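Local structure of myosin-17 (Arabidopsis thaliana, 7KFL) at residues Leu330-Tyr342 / Ser351-Met364. The protein is a class XI plant myosin, an actin-based motor whose globular tail, the region modelled here, probably recognises cargo. Numbering follows the deposited sequence.
Sequences LSIQQLYRISTMY and SVSSDVIANMRVMM
Tyr336 drives its ring between Ile357, Met360, Arg361 and Met364, a knob in a hole of the facing helix. Met364 SD lies 4.2 Å from the ring centroid, a Met-aromatic contact made obliquely, and its bent end (chi3 60°) brings CE over the ring off-centre. Ile357 CG2 meets CE1 of Tyr336 at 4.0 Å, while Thr340 CG2, one turn on in the same helix, covers one ring face near its rim. With an alanine here, the hole between Ile357, Met360, Arg361 and Met364 would probably be left part-empty and the Met364 thioether without its aromatic partner. Met360 returns the knob: its chain, extended beyond CG, runs among Ile332, Leu335, Tyr336 and Ser339, with CE 3.7 Å from Ser339 OG. Segments 332-341 and 354-364 form a helical hairpin, running in roughly opposite directions at 142°, axes 9.6 Å apart at closest approach; helix 332-341 belongs to the DIL domain. Ile332 packs its CG2 on Met364 CG at 3.8 Å. Near the connecting loop, Ser351 OG gives its proton to a lone pair of Ser339 O, 2.6 Å away and in the carbonyl plane. Ser339 OG donates a hydrogen bond to Leu335 O from above the carbonyl plane; Ser339 N also donates to that oxygen. Helix 319-326 touches Leu335 through Thr323 and Met360 through Leu319, and Phe308 touches Ser339 and Val352.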
ATOM      1  N   LEU A 330      17.394  -5.147 -13.985  1.00 66.13           N
ATOM      2  CA  LEU A 330      18.602  -4.889 -13.152  1.00 65.95           C
ATOM      3  C   LEU A 330      19.579  -3.993 -13.918  1.00 66.29           C
ATOM      4  O   LEU A 330      19.753  -4.205 -15.133  1.00 67.74           O
ATOM      5  CB  LEU A 330      19.271  -6.213 -12.765  1.00 65.99           C
ATOM      6  CG  LEU A 330      18.816  -6.817 -11.438  1.00 65.85           C
ATOM      7  CD1 LEU A 330      17.371  -7.286 -11.518  1.00 65.93           C
ATOM      8  CD2 LEU A 330      19.726  -7.964 -11.026  1.00 65.85           C
ATOM      9  N   SER A 331      20.195  -3.035 -13.217  1.00 65.30           N
ATOM     10  CA  SER A 331      21.276  -2.156 -13.732  1.00 65.28           C
ATOM     11  C   SER A 331      22.594  -2.938 -13.778  1.00 66.16           C
ATOM     12  O   SER A 331      22.689  -3.989 -13.106  1.00 65.75           O
ATOM     13  CB  SER A 331      21.415  -0.918 -12.887  1.00 64.77           C
ATOM     14  OG  SER A 331      22.045  -1.221 -11.653  1.00 63.16           O
ATOM     15  N   ILE A 332      23.576  -2.429 -14.527  1.00 66.67           N
ATOM     16  CA  ILE A 332      24.939  -3.027 -14.645  1.00 66.69           C
ATOM     17  C   ILE A 332      25.595  -3.033 -13.258  1.00 64.87           C
ATOM     18  O   ILE A 332      26.209  -4.057 -12.911  1.00 64.61           O
ATOM     19  CB  ILE A 332      25.791  -2.274 -15.689  1.00 68.48           C
ATOM     20  CG1 ILE A 332      25.238  -2.433 -17.109  1.00 69.50           C
ATOM     21  CG2 ILE A 332      27.252  -2.697 -15.604  1.00 69.08           C
ATOM     22  CD1 ILE A 332      25.316  -3.844 -17.664  1.00 69.44           C
ATOM     23  N   GLN A 333      25.465  -1.939 -12.500  1.00 63.90           N
ATOM     24  CA  GLN A 333      26.116  -1.773 -11.170  1.00 63.79           C
ATOM     25  C   GLN A 333      25.560  -2.821 -10.194  1.00 62.93           C
ATOM     26  O   GLN A 333      26.331  -3.277  -9.323  1.00 62.86           O
ATOM     27  CB  GLN A 333      25.923  -0.357 -10.614  1.00 63.84           C
ATOM     28  CG  GLN A 333      27.160   0.185  -9.905  1.00 64.57           C
ATOM     29  CD  GLN A 333      26.871   0.792  -8.552  1.00 64.10           C
ATOM     30  OE1 GLN A 333      26.129   1.766  -8.430  1.00 63.55           O
ATOM     31  NE2 GLN A 333      27.478   0.231  -7.517  1.00 63.64           N
ATOM     32  N   GLN A 334      24.280  -3.185 -10.338  1.00 61.61           N
ATOM     33  CA  GLN A 334      23.598  -4.217  -9.509  1.00 60.56           C
ATOM     34  C   GLN A 334      24.144  -5.603  -9.871  1.00 60.89           C
ATOM     35  O   GLN A 334      24.578  -6.322  -8.949  1.00 60.70           O
ATOM     36  CB  GLN A 334      22.082  -4.168  -9.712  1.00 59.96           C
ATOM     37  CG  GLN A 334      21.412  -2.979  -9.038  1.00 59.21           C
ATOM     38  CD  GLN A 334      20.008  -2.739  -9.539  1.00 58.51           C
ATOM     39  OE1 GLN A 334      19.568  -3.336 -10.520  1.00 58.20           O
ATOM     40  NE2 GLN A 334      19.292  -1.849  -8.871  1.00 57.68           N
ATOM     41  N   LEU A 335      24.113  -5.956 -11.162  1.00 61.28           N
ATOM     42  CA  LEU A 335      24.600  -7.258 -11.696  1.00 60.70           C
ATOM     43  C   LEU A 335      26.045  -7.492 -11.248  1.00 60.60           C
ATOM     44  O   LEU A 335      26.340  -8.610 -10.788  1.00 61.18           O
ATOM     45  CB  LEU A 335      24.506  -7.258 -13.225  1.00 61.14           C
ATOM     46  CG  LEU A 335      23.096  -7.367 -13.801  1.00 61.47           C
ATOM     47  CD1 LEU A 335      23.110  -7.129 -15.302  1.00 62.31           C
ATOM     48  CD2 LEU A 335      22.477  -8.721 -13.485  1.00 61.20           C
ATOM     49  N   TYR A 336      26.906  -6.480 -11.386  1.00 61.14           N
ATOM     50  CA  TYR A 336      28.354  -6.551 -11.056  1.00 62.06           C
ATOM     51  C   TYR A 336      28.524  -6.993  -9.597  1.00 61.38           C
ATOM     52  O   TYR A 336      29.266  -7.962  -9.359  1.00 61.91           O
ATOM     53  CB  TYR A 336      29.047  -5.211 -11.325  1.00 63.06           C
ATOM     54  CG  TYR A 336      30.495  -5.170 -10.906  1.00 64.35           C
ATOM     55  CD1 TYR A 336      31.488  -5.704 -11.710  1.00 65.26           C
ATOM     56  CD2 TYR A 336      30.873  -4.611  -9.694  1.00 64.90           C
ATOM     57  CE1 TYR A 336      32.820  -5.678 -11.328  1.00 66.43           C
ATOM     58  CE2 TYR A 336      32.199  -4.578  -9.295  1.00 65.57           C
ATOM     59  CZ  TYR A 336      33.178  -5.112 -10.115  1.00 66.77           C
ATOM     60  OH  TYR A 336      34.487  -5.081  -9.727  1.00 68.25           O
ATOM     61  N   ARG A 337      27.854  -6.309  -8.665  1.00 60.96           N
ATOM     62  CA  ARG A 337      27.885  -6.624  -7.210  1.00 60.90           C
ATOM     63  C   ARG A 337      27.476  -8.088  -7.004  1.00 61.69           C
ATOM     64  O   ARG A 337      28.241  -8.832  -6.363  1.00 61.76           O
ATOM     65  CB  ARG A 337      26.971  -5.668  -6.433  1.00 60.00           C
ATOM     66  CG  ARG A 337      26.780  -6.021  -4.964  1.00 59.26           C
ATOM     67  CD  ARG A 337      28.085  -6.099  -4.197  1.00 58.78           C
ATOM     68  NE  ARG A 337      28.775  -4.816  -4.174  1.00 59.23           N
ATOM     69  CZ  ARG A 337      28.631  -3.875  -3.241  1.00 59.29           C
ATOM     70  NH1 ARG A 337      27.804  -4.048  -2.222  1.00 59.35           N
ATOM     71  NH2 ARG A 337      29.317  -2.750  -3.336  1.00 59.61           N
ATOM     72  N   ILE A 338      26.319  -8.482  -7.547  1.00 62.29           N
ATOM     73  CA  ILE A 338      25.756  -9.861  -7.434  1.00 62.36           C
ATOM     74  C   ILE A 338      26.766 -10.853  -8.027  1.00 62.56           C
ATOM     75  O   ILE A 338      27.035 -11.873  -7.370  1.00 64.57           O
ATOM     76  CB  ILE A 338      24.368  -9.953  -8.108  1.00 63.24           C
ATOM     77  CG1 ILE A 338      23.322  -9.130  -7.351  1.00 63.63           C
ATOM     78  CG2 ILE A 338      23.925 -11.402  -8.260  1.00 63.44           C
ATOM     79  CD1 ILE A 338      22.030  -8.918  -8.112  1.00 64.04           C
ATOM     80  N   SER A 339      27.310 -10.550  -9.209  1.00 62.21           N
ATOM     81  CA  SER A 339      28.254 -11.410  -9.974  1.00 62.21           C
ATOM     82  C   SER A 339      29.577 -11.592  -9.216  1.00 62.20           C
ATOM     83  O   SER A 339      30.101 -12.720  -9.218  1.00 62.71           O
ATOM     84  CB  SER A 339      28.495 -10.847 -11.354  1.00 62.70           C
ATOM     85  OG  SER A 339      27.307 -10.890 -12.132  1.00 62.48           O
ATOM     86  N   THR A 340      30.104 -10.528  -8.603  1.00 62.65           N
ATOM     87  CA  THR A 340      31.446 -10.501  -7.955  1.00 63.28           C
ATOM     88  C   THR A 340      31.369 -11.028  -6.516  1.00 63.00           C
ATOM     89  O   THR A 340      32.410 -11.481  -6.011  1.00 63.52           O
ATOM     90  CB  THR A 340      32.051  -9.092  -7.985  1.00 63.35           C
ATOM     91  OG1 THR A 340      31.111  -8.189  -7.403  1.00 63.10           O
ATOM     92  CG2 THR A 340      32.406  -8.641  -9.385  1.00 63.90           C
ATOM     93  N   MET A 341      30.194 -10.959  -5.880  1.00 63.64           N
ATOM     94  CA  MET A 341      29.979 -11.365  -4.462  1.00 63.75           C
ATOM     95  C   MET A 341      29.416 -12.793  -4.397  1.00 63.07           C
ATOM     96  O   MET A 341      29.435 -13.375  -3.293  1.00 61.95           O
ATOM     97  CB  MET A 341      29.019 -10.396  -3.765  1.00 64.04           C
ATOM     98  CG  MET A 341      29.266 -10.263  -2.277  1.00 65.06           C
ATOM     99  SD  MET A 341      28.447  -8.810  -1.575  1.00 66.32           S
ATOM    100  CE  MET A 341      26.727  -9.256  -1.811  1.00 65.11           C
ATOM    101  N   TYR A 342      28.948 -13.329  -5.532  1.00 63.22           N
ATOM    102  CA  TYR A 342      28.368 -14.691  -5.673  1.00 63.53           C
ATOM    103  C   TYR A 342      29.356 -15.745  -5.162  1.00 65.04           C
ATOM    104  O   TYR A 342      30.557 -15.647  -5.474  1.00 66.33           O
ATOM    105  CB  TYR A 342      27.998 -14.975  -7.131  1.00 63.56           C
ATOM    106  CG  TYR A 342      27.429 -16.350  -7.375  1.00 63.90           C
ATOM    107  CD1 TYR A 342      26.093 -16.625  -7.127  1.00 63.91           C
ATOM    108  CD2 TYR A 342      28.224 -17.381  -7.850  1.00 64.18           C
ATOM    109  CE1 TYR A 342      25.560 -17.886  -7.346  1.00 64.15           C
ATOM    110  CE2 TYR A 342      27.707 -18.645  -8.076  1.00 64.84           C
ATOM    111  CZ  TYR A 342      26.370 -18.900  -7.824  1.00 64.72           C
ATOM    112  OH  TYR A 342      25.855 -20.145  -8.046  1.00 65.48           O
ATOM    113  N   SER A 351      30.613 -18.164 -10.816  1.00 72.58           N
ATOM    114  CA  SER A 351      29.865 -16.966 -11.279  1.00 72.76           C
ATOM    115  C   SER A 351      29.966 -16.852 -12.806  1.00 73.79           C
ATOM    116  O   SER A 351      30.374 -17.838 -13.449  1.00 74.01           O
ATOM    117  CB  SER A 351      30.376 -15.724 -10.595  1.00 71.90           C
ATOM    118  OG  SER A 351      29.527 -14.620 -10.860  1.00 71.20           O
ATOM    119  N   VAL A 352      29.591 -15.693 -13.356  1.00 74.75           N
ATOM    120  CA  VAL A 352      29.748 -15.350 -14.803  1.00 76.34           C
ATOM    121  C   VAL A 352      31.248 -15.235 -15.111  1.00 77.60           C
ATOM    122  O   VAL A 352      32.032 -15.030 -14.158  1.00 77.43           O
ATOM    123  CB  VAL A 352      28.984 -14.062 -15.174  1.00 76.85           C
ATOM    124  CG1 VAL A 352      27.484 -14.223 -14.978  1.00 76.25           C
ATOM    125  CG2 VAL A 352      29.492 -12.841 -14.418  1.00 76.90           C
ATOM    126  N   SER A 353      31.629 -15.362 -16.387  1.00 78.69           N
ATOM    127  CA  SER A 353      33.043 -15.423 -16.851  1.00 79.61           C
ATOM    128  C   SER A 353      33.759 -14.101 -16.544  1.00 80.42           C
ATOM    129  O   SER A 353      33.076 -13.065 -16.436  1.00 81.56           O
ATOM    130  CB  SER A 353      33.133 -15.772 -18.318  1.00 79.97           C
ATOM    131  OG  SER A 353      32.959 -14.623 -19.134  1.00 80.47           O
ATOM    132  N   SER A 354      35.088 -14.152 -16.406  1.00 81.37           N
ATOM    133  CA  SER A 354      35.979 -12.982 -16.181  1.00 82.12           C
ATOM    134  C   SER A 354      35.819 -11.975 -17.328  1.00 83.28           C
ATOM    135  O   SER A 354      35.913 -10.758 -17.062  1.00 82.13           O
ATOM    136  CB  SER A 354      37.412 -13.424 -16.030  1.00 82.54           C
ATOM    137  OG  SER A 354      38.279 -12.305 -15.920  1.00 83.60           O
ATOM    138  N   ASP A 355      35.593 -12.471 -18.551  1.00 85.20           N
ATOM    139  CA  ASP A 355      35.350 -11.654 -19.772  1.00 87.03           C
ATOM    140  C   ASP A 355      34.044 -10.867 -19.609  1.00 86.73           C
ATOM    141  O   ASP A 355      34.007  -9.704 -20.049  1.00 87.55           O
ATOM    142  CB  ASP A 355      35.319 -12.525 -21.033  1.00 88.74           C
ATOM    143  CG  ASP A 355      36.697 -12.930 -21.531  1.00 90.35           C
ATOM    144  OD1 ASP A 355      37.422 -12.044 -22.029  1.00 91.71           O
ATOM    145  OD2 ASP A 355      37.036 -14.125 -21.413  1.00 90.16           O
ATOM    146  N   VAL A 356      33.017 -11.482 -19.006  1.00 85.85           N
ATOM    147  CA  VAL A 356      31.694 -10.844 -18.731  1.00 84.94           C
ATOM    148  C   VAL A 356      31.873  -9.782 -17.637  1.00 84.70           C
ATOM    149  O   VAL A 356      31.315  -8.681 -17.803  1.00 85.28           O
ATOM    150  CB  VAL A 356      30.619 -11.885 -18.353  1.00 84.46           C
ATOM    151  CG1 VAL A 356      29.336 -11.235 -17.858  1.00 83.63           C
ATOM    152  CG2 VAL A 356      30.314 -12.827 -19.509  1.00 84.97           C
ATOM    153  N   ILE A 357      32.618 -10.097 -16.569  1.00 84.63           N
ATOM    154  CA  ILE A 357      32.909  -9.166 -15.434  1.00 85.43           C
ATOM    155  C   ILE A 357      33.759  -7.995 -15.945  1.00 87.12           C
ATOM    156  O   ILE A 357      33.590  -6.876 -15.418  1.00 87.59           O
ATOM    157  CB  ILE A 357      33.582  -9.905 -14.256  1.00 85.20           C
ATOM    158  CG1 ILE A 357      32.608 -10.876 -13.583  1.00 85.48           C
ATOM    159  CG2 ILE A 357      34.173  -8.922 -13.252  1.00 85.02           C
ATOM    160  CD1 ILE A 357      33.238 -11.783 -12.547  1.00 85.80           C
ATOM    161  N   ALA A 358      34.636  -8.238 -16.925  1.00 88.87           N
ATOM    162  CA  ALA A 358      35.478  -7.209 -17.583  1.00 89.91           C
ATOM    163  C   ALA A 358      34.586  -6.206 -18.324  1.00 89.49           C
ATOM    164  O   ALA A 358      34.828  -4.993 -18.182  1.00 89.43           O
ATOM    165  CB  ALA A 358      36.468  -7.862 -18.517  1.00 90.86           C
ATOM    166  N   ASN A 359      33.591  -6.701 -19.069  1.00 89.98           N
ATOM    167  CA  ASN A 359      32.656  -5.890 -19.900  1.00 91.61           C
ATOM    168  C   ASN A 359      31.692  -5.101 -19.003  1.00 91.57           C
ATOM    169  O   ASN A 359      31.175  -4.068 -19.472  1.00 92.32           O
ATOM    170  CB  ASN A 359      31.867  -6.756 -20.885  1.00 92.43           C
ATOM    171  CG  ASN A 359      32.732  -7.411 -21.941  1.00 93.97           C
ATOM    172  OD1 ASN A 359      33.876  -7.013 -22.155  1.00 95.78           O
ATOM    173  ND2 ASN A 359      32.193  -8.417 -22.611  1.00 94.23           N
ATOM    174  N   MET A 360      31.439  -5.578 -17.780  1.00 91.25           N
ATOM    175  CA  MET A 360      30.593  -4.883 -16.770  1.00 91.55           C
ATOM    176  C   MET A 360      31.356  -3.676 -16.205  1.00 93.13           C
ATOM    177  O   MET A 360      30.732  -2.607 -16.053  1.00 92.70           O
ATOM    178  CB  MET A 360      30.209  -5.815 -15.615  1.00 90.01           C
ATOM    179  CG  MET A 360      29.075  -6.764 -15.949  1.00 89.08           C
ATOM    180  SD  MET A 360      28.606  -7.784 -14.529  1.00 86.97           S
ATOM    181  CE  MET A 360      27.413  -8.884 -15.291  1.00 86.66           C
ATOM    182  N   ARG A 361      32.647  -3.850 -15.905  1.00 95.43           N
ATOM    183  CA  ARG A 361      33.502  -2.842 -15.220  1.00 97.41           C
ATOM    184  C   ARG A 361      33.700  -1.620 -16.129  1.00 98.14           C
ATOM    185  O   ARG A 361      33.706  -0.492 -15.594  1.00 98.90           O
ATOM    186  CB  ARG A 361      34.839  -3.470 -14.813  1.00 99.70           C
ATOM    187  CG  ARG A 361      35.707  -2.601 -13.912  1.00102.35           C
ATOM    188  CD  ARG A 361      34.996  -2.142 -12.650  1.00103.55           C
ATOM    189  NE  ARG A 361      35.864  -2.148 -11.476  1.00105.49           N
ATOM    190  CZ  ARG A 361      36.513  -1.095 -10.975  1.00107.13           C
ATOM    191  NH1 ARG A 361      36.415   0.101 -11.536  1.00108.18           N
ATOM    192  NH2 ARG A 361      37.266  -1.246  -9.898  1.00107.07           N
ATOM    193  N   VAL A 362      33.854  -1.837 -17.441  1.00 97.94           N
ATOM    194  CA  VAL A 362      34.041  -0.757 -18.463  1.00 98.34           C
ATOM    195  C   VAL A 362      32.743   0.054 -18.585  1.00 96.76           C
ATOM    196  O   VAL A 362      32.835   1.294 -18.656  1.00 96.69           O
ATOM    197  CB  VAL A 362      34.505  -1.301 -19.832  1.00 99.31           C
ATOM    198  CG1 VAL A 362      33.632  -2.434 -20.352  1.00 99.02           C
ATOM    199  CG2 VAL A 362      34.603  -0.198 -20.878  1.00100.24           C
ATOM    200  N   MET A 363      31.588  -0.619 -18.615  1.00 95.80           N
ATOM    201  CA  MET A 363      30.240   0.009 -18.724  1.00 95.53           C
ATOM    202  C   MET A 363      29.992   0.934 -17.525  1.00 94.22           C
ATOM    203  O   MET A 363      29.323   1.970 -17.713  1.00 94.15           O
ATOM    204  CB  MET A 363      29.134  -1.052 -18.778  1.00 95.01           C
ATOM    205  CG  MET A 363      28.710  -1.421 -20.186  1.00 95.61           C
ATOM    206  SD  MET A 363      28.036  -3.099 -20.284  1.00 95.16           S
ATOM    207  CE  MET A 363      26.990  -2.956 -21.732  1.00 95.84           C
ATOM    208  N   MET A 364      30.498   0.566 -16.343  1.00 92.92           N
ATOM    209  CA  MET A 364      30.312   1.321 -15.073  1.00 92.28           C
ATOM    210  C   MET A 364      31.206   2.568 -15.064  1.00 94.29           C
ATOM    211  O   MET A 364      30.786   3.574 -14.461  1.00 94.91           O
ATOM    212  CB  MET A 364      30.630   0.445 -13.857  1.00 90.78           C
ATOM    213  CG  MET A 364      29.494  -0.489 -13.491  1.00 89.24           C
ATOM    214  SD  MET A 364      30.025  -1.891 -12.480  1.00 87.48           S
ATOM    215  CE  MET A 364      30.679  -1.042 -11.043  1.00 87.36           C
TER